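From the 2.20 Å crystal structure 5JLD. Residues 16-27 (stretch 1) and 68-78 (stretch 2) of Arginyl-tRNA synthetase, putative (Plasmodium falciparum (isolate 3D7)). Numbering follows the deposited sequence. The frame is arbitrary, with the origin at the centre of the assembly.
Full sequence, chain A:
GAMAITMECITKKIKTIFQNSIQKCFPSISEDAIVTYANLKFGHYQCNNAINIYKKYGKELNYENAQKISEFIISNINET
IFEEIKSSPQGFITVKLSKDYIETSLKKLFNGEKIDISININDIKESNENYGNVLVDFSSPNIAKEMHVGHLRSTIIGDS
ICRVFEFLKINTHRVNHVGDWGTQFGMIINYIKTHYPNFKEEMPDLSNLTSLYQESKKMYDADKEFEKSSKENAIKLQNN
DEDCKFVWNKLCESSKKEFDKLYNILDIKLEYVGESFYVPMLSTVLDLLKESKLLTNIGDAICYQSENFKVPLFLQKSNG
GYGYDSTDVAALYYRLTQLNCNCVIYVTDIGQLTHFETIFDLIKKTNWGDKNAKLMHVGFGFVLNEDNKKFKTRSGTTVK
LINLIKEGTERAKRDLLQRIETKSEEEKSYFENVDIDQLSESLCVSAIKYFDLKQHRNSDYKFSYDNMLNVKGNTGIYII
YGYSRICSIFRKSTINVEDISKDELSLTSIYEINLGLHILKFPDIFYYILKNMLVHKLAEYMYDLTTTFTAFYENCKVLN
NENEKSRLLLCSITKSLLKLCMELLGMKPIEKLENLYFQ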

# COMPACT_ATOMS: atom_id res chain seq x y z
N THR A 16 18.69 -11.58 -13.62
CA THR A 16 20.14 -11.46 -13.79
C THR A 16 20.74 -12.67 -14.55
O THR A 16 21.53 -12.49 -15.49
CB THR A 16 20.85 -11.32 -12.44
OG1 THR A 16 20.44 -10.10 -11.82
CG2 THR A 16 22.38 -11.30 -12.63
N ILE A 17 20.37 -13.88 -14.16
CA ILE A 17 20.87 -15.06 -14.89
C ILE A 17 20.59 -14.97 -16.42
O ILE A 17 21.50 -15.17 -17.28
CB ILE A 17 20.26 -16.34 -14.28
CG1 ILE A 17 20.87 -16.57 -12.89
CG2 ILE A 17 20.44 -17.58 -15.23
CD1 ILE A 17 20.15 -17.62 -12.08
N PHE A 18 19.36 -14.61 -16.77
CA PHE A 18 19.02 -14.47 -18.19
C PHE A 18 19.76 -13.32 -18.87
O PHE A 18 20.21 -13.45 -20.02
CB PHE A 18 17.52 -14.31 -18.37
CG PHE A 18 16.78 -15.61 -18.37
CD1 PHE A 18 16.59 -16.32 -19.56
CD2 PHE A 18 16.31 -16.16 -17.18
CE1 PHE A 18 15.92 -17.53 -19.56
CE2 PHE A 18 15.64 -17.38 -17.17
CZ PHE A 18 15.44 -18.07 -18.36
N GLN A 19 19.87 -12.19 -18.17
CA GLN A 19 20.60 -11.02 -18.68
C GLN A 19 22.03 -11.40 -19.04
O GLN A 19 22.54 -11.04 -20.11
CB GLN A 19 20.60 -9.88 -17.64
CG GLN A 19 21.17 -8.56 -18.16
CD GLN A 19 20.35 -7.98 -19.29
OE1 GLN A 19 19.19 -7.60 -19.11
NE2 GLN A 19 20.93 -7.93 -20.49
N ASN A 20 22.69 -12.13 -18.14
CA ASN A 20 24.07 -12.53 -18.42
C ASN A 20 24.10 -13.48 -19.62
O ASN A 20 24.98 -13.34 -20.50
CB ASN A 20 24.73 -13.19 -17.21
CG ASN A 20 24.86 -12.23 -16.00
OD1 ASN A 20 24.64 -11.02 -16.12
ND2 ASN A 20 25.23 -12.77 -14.85
N SER A 21 23.16 -14.43 -19.70
CA SER A 21 23.19 -15.32 -20.87
C SER A 21 22.97 -14.57 -22.20
O SER A 21 23.63 -14.85 -23.19
CB SER A 21 22.16 -16.43 -20.77
OG SER A 21 22.29 -17.28 -21.88
N ILE A 22 22.04 -13.63 -22.20
CA ILE A 22 21.75 -12.81 -23.36
C ILE A 22 22.97 -12.02 -23.78
O ILE A 22 23.34 -12.01 -24.96
CB ILE A 22 20.57 -11.83 -23.09
CG1 ILE A 22 19.23 -12.58 -23.08
CG2 ILE A 22 20.54 -10.72 -24.13
CD1 ILE A 22 18.08 -11.76 -22.48
N GLN A 23 23.61 -11.37 -22.81
CA GLN A 23 24.83 -10.61 -23.08
C GLN A 23 25.93 -11.48 -23.68
O GLN A 23 26.62 -11.07 -24.61
CB GLN A 23 25.35 -9.95 -21.80
CG GLN A 23 25.81 -8.54 -22.03
CD GLN A 23 24.69 -7.67 -22.57
OE1 GLN A 23 23.56 -7.72 -22.08
NE2 GLN A 23 24.99 -6.90 -23.61
N LYS A 24 26.08 -12.68 -23.14
CA LYS A 24 27.08 -13.62 -23.64
C LYS A 24 26.75 -14.06 -25.08
O LYS A 24 27.64 -14.17 -25.94
CB LYS A 24 27.16 -14.83 -22.70
CG LYS A 24 28.34 -15.76 -22.93
CD LYS A 24 28.36 -16.88 -21.89
CE LYS A 24 29.25 -18.04 -22.32
NZ LYS A 24 28.98 -19.28 -21.51
N CYS A 25 25.47 -14.31 -25.34
CA CYS A 25 25.00 -14.71 -26.66
C CYS A 25 25.20 -13.62 -27.69
O CYS A 25 25.64 -13.87 -28.81
CB CYS A 25 23.51 -15.07 -26.63
SG CYS A 25 23.15 -16.62 -25.83
N PHE A 26 24.85 -12.39 -27.31
CA PHE A 26 24.91 -11.28 -28.23
C PHE A 26 25.63 -10.09 -27.58
O PHE A 26 24.98 -9.14 -27.14
CB PHE A 26 23.49 -10.91 -28.67
CG PHE A 26 22.67 -12.10 -29.13
CD1 PHE A 26 22.92 -12.71 -30.36
CD2 PHE A 26 21.65 -12.61 -28.33
CE1 PHE A 26 22.18 -13.81 -30.79
CE2 PHE A 26 20.90 -13.71 -28.75
CZ PHE A 26 21.17 -14.31 -29.98
N PRO A 27 26.97 -10.15 -27.52
CA PRO A 27 27.81 -9.20 -26.76
C PRO A 27 27.49 -7.72 -26.99
O PRO A 27 27.46 -6.95 -26.03
CB PRO A 27 29.22 -9.52 -27.25
CG PRO A 27 29.16 -10.97 -27.62
CD PRO A 27 27.78 -11.21 -28.16
N LYS A 68 15.12 -21.19 -31.96
CA LYS A 68 16.57 -21.41 -32.01
C LYS A 68 17.34 -20.39 -31.17
O LYS A 68 18.31 -20.74 -30.49
CB LYS A 68 17.06 -21.40 -33.44
CG LYS A 68 16.31 -22.37 -34.33
CD LYS A 68 17.25 -22.96 -35.34
CE LYS A 68 17.81 -21.88 -36.24
NZ LYS A 68 18.25 -22.45 -37.53
N ILE A 69 16.88 -19.15 -31.19
CA ILE A 69 17.48 -18.13 -30.35
C ILE A 69 17.30 -18.52 -28.88
O ILE A 69 18.25 -18.47 -28.09
CB ILE A 69 16.87 -16.75 -30.64
CG1 ILE A 69 17.22 -16.34 -32.08
CG2 ILE A 69 17.33 -15.69 -29.61
CD1 ILE A 69 16.91 -14.87 -32.41
N SER A 70 16.09 -18.95 -28.52
CA SER A 70 15.88 -19.30 -27.12
C SER A 70 16.77 -20.48 -26.72
O SER A 70 17.25 -20.53 -25.59
CB SER A 70 14.41 -19.61 -26.85
OG SER A 70 14.05 -20.88 -27.33
N GLU A 71 17.02 -21.39 -27.66
CA GLU A 71 17.90 -22.53 -27.40
C GLU A 71 19.37 -22.10 -27.21
O GLU A 71 20.09 -22.64 -26.37
CB GLU A 71 17.79 -23.53 -28.56
CG GLU A 71 17.60 -24.95 -28.09
CD GLU A 71 16.29 -25.16 -27.36
OE1 GLU A 71 15.24 -24.89 -27.96
OE2 GLU A 71 16.32 -25.62 -26.20
N PHE A 72 19.83 -21.14 -28.00
CA PHE A 72 21.15 -20.56 -27.77
C PHE A 72 21.24 -19.94 -26.34
O PHE A 72 22.18 -20.24 -25.55
CB PHE A 72 21.44 -19.52 -28.87
CG PHE A 72 22.86 -19.03 -28.91
CD1 PHE A 72 23.92 -19.89 -28.71
CD2 PHE A 72 23.12 -17.69 -29.18
CE1 PHE A 72 25.23 -19.43 -28.76
CE2 PHE A 72 24.42 -17.22 -29.23
CZ PHE A 72 25.48 -18.08 -29.02
N ILE A 73 20.24 -19.13 -26.00
CA ILE A 73 20.18 -18.55 -24.65
C ILE A 73 20.24 -19.62 -23.55
O ILE A 73 20.99 -19.51 -22.59
CB ILE A 73 18.90 -17.71 -24.46
CG1 ILE A 73 18.94 -16.47 -25.36
CG2 ILE A 73 18.73 -17.34 -22.97
CD1 ILE A 73 17.73 -15.59 -25.24
N ILE A 74 19.43 -20.66 -23.69
CA ILE A 74 19.43 -21.78 -22.75
C ILE A 74 20.81 -22.45 -22.67
O ILE A 74 21.29 -22.74 -21.57
CB ILE A 74 18.35 -22.82 -23.16
CG1 ILE A 74 16.95 -22.24 -22.88
CG2 ILE A 74 18.57 -24.16 -22.43
CD1 ILE A 74 15.81 -23.19 -23.19
N SER A 75 21.44 -22.67 -23.82
CA SER A 75 22.76 -23.29 -23.88
C SER A 75 23.78 -22.44 -23.13
O SER A 75 24.79 -22.96 -22.65
CB SER A 75 23.23 -23.50 -25.32
OG SER A 75 23.73 -22.29 -25.87
N ASN A 76 23.54 -21.14 -23.02
CA ASN A 76 24.49 -20.35 -22.23
C ASN A 76 24.07 -20.09 -20.77
O ASN A 76 24.64 -19.23 -20.09
CB ASN A 76 24.80 -19.04 -22.95
CG ASN A 76 25.92 -19.20 -23.98
OD1 ASN A 76 26.93 -19.86 -23.71
ND2 ASN A 76 25.74 -18.62 -25.16
N ILE A 77 23.10 -20.87 -20.29
CA ILE A 77 22.72 -20.85 -18.88
C ILE A 77 23.18 -22.13 -18.17
O ILE A 77 22.91 -23.24 -18.64
CB ILE A 77 21.20 -20.69 -18.71
CG1 ILE A 77 20.77 -19.28 -19.11
CG2 ILE A 77 20.77 -21.02 -17.28
CD1 ILE A 77 19.27 -19.09 -19.19
N ASN A 78 23.86 -21.98 -17.05
CA ASN A 78 24.31 -23.13 -16.26
C ASN A 78 23.98 -22.93 -14.77
O ASN A 78 24.74 -22.29 -14.04
CB ASN A 78 25.81 -23.35 -16.45
CG ASN A 78 26.30 -24.67 -15.88
OD1 ASN A 78 25.55 -25.66 -15.83
ND2 ASN A 78 27.56 -24.70 -15.44

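Polar groups near a helix end can be satisfied by a partner helix; this pair from an arginyl-tRNA synthetase illustrates the point. The axes pass within 8.8 Å at 109°, and the nearest CA atoms, those of Ser 21 and Asn 76, lie 5.4 Å apart.

Three hydrogen bonds gather where the second helix ends. Ser 21 OG donates to Ile 73 O at 2.7 Å, reaching a carbonyl in the last turn that, within its own stretch, is engaged weakly by Asn 76 N. Asn 76, the first residue to leave helical geometry, uses both ends of its amide: OD1 accepts from Lys 24 NZ at 3.1 Å, while ND2 donates almost linearly to Cys 25 SG at 3.3 Å.

Apolar packing lies beside these bonds. Ile 73 is the knob, seated among Phe 18, Ser 21, Ile 22 and Cys 25. Beyond the helix, Ile 77 places CD1 over one face of Phe 18, 4.0 Å from the ring centroid, and meets Ile 17 through their CG2 atoms, also at 4.0 Å.

Cys 25 SG lies over a face of Phe 72, 3.8 Å from its centroid, whereas the edge of that ring is directed toward the face of Phe 26, in an offset arrangement with planes at 73°.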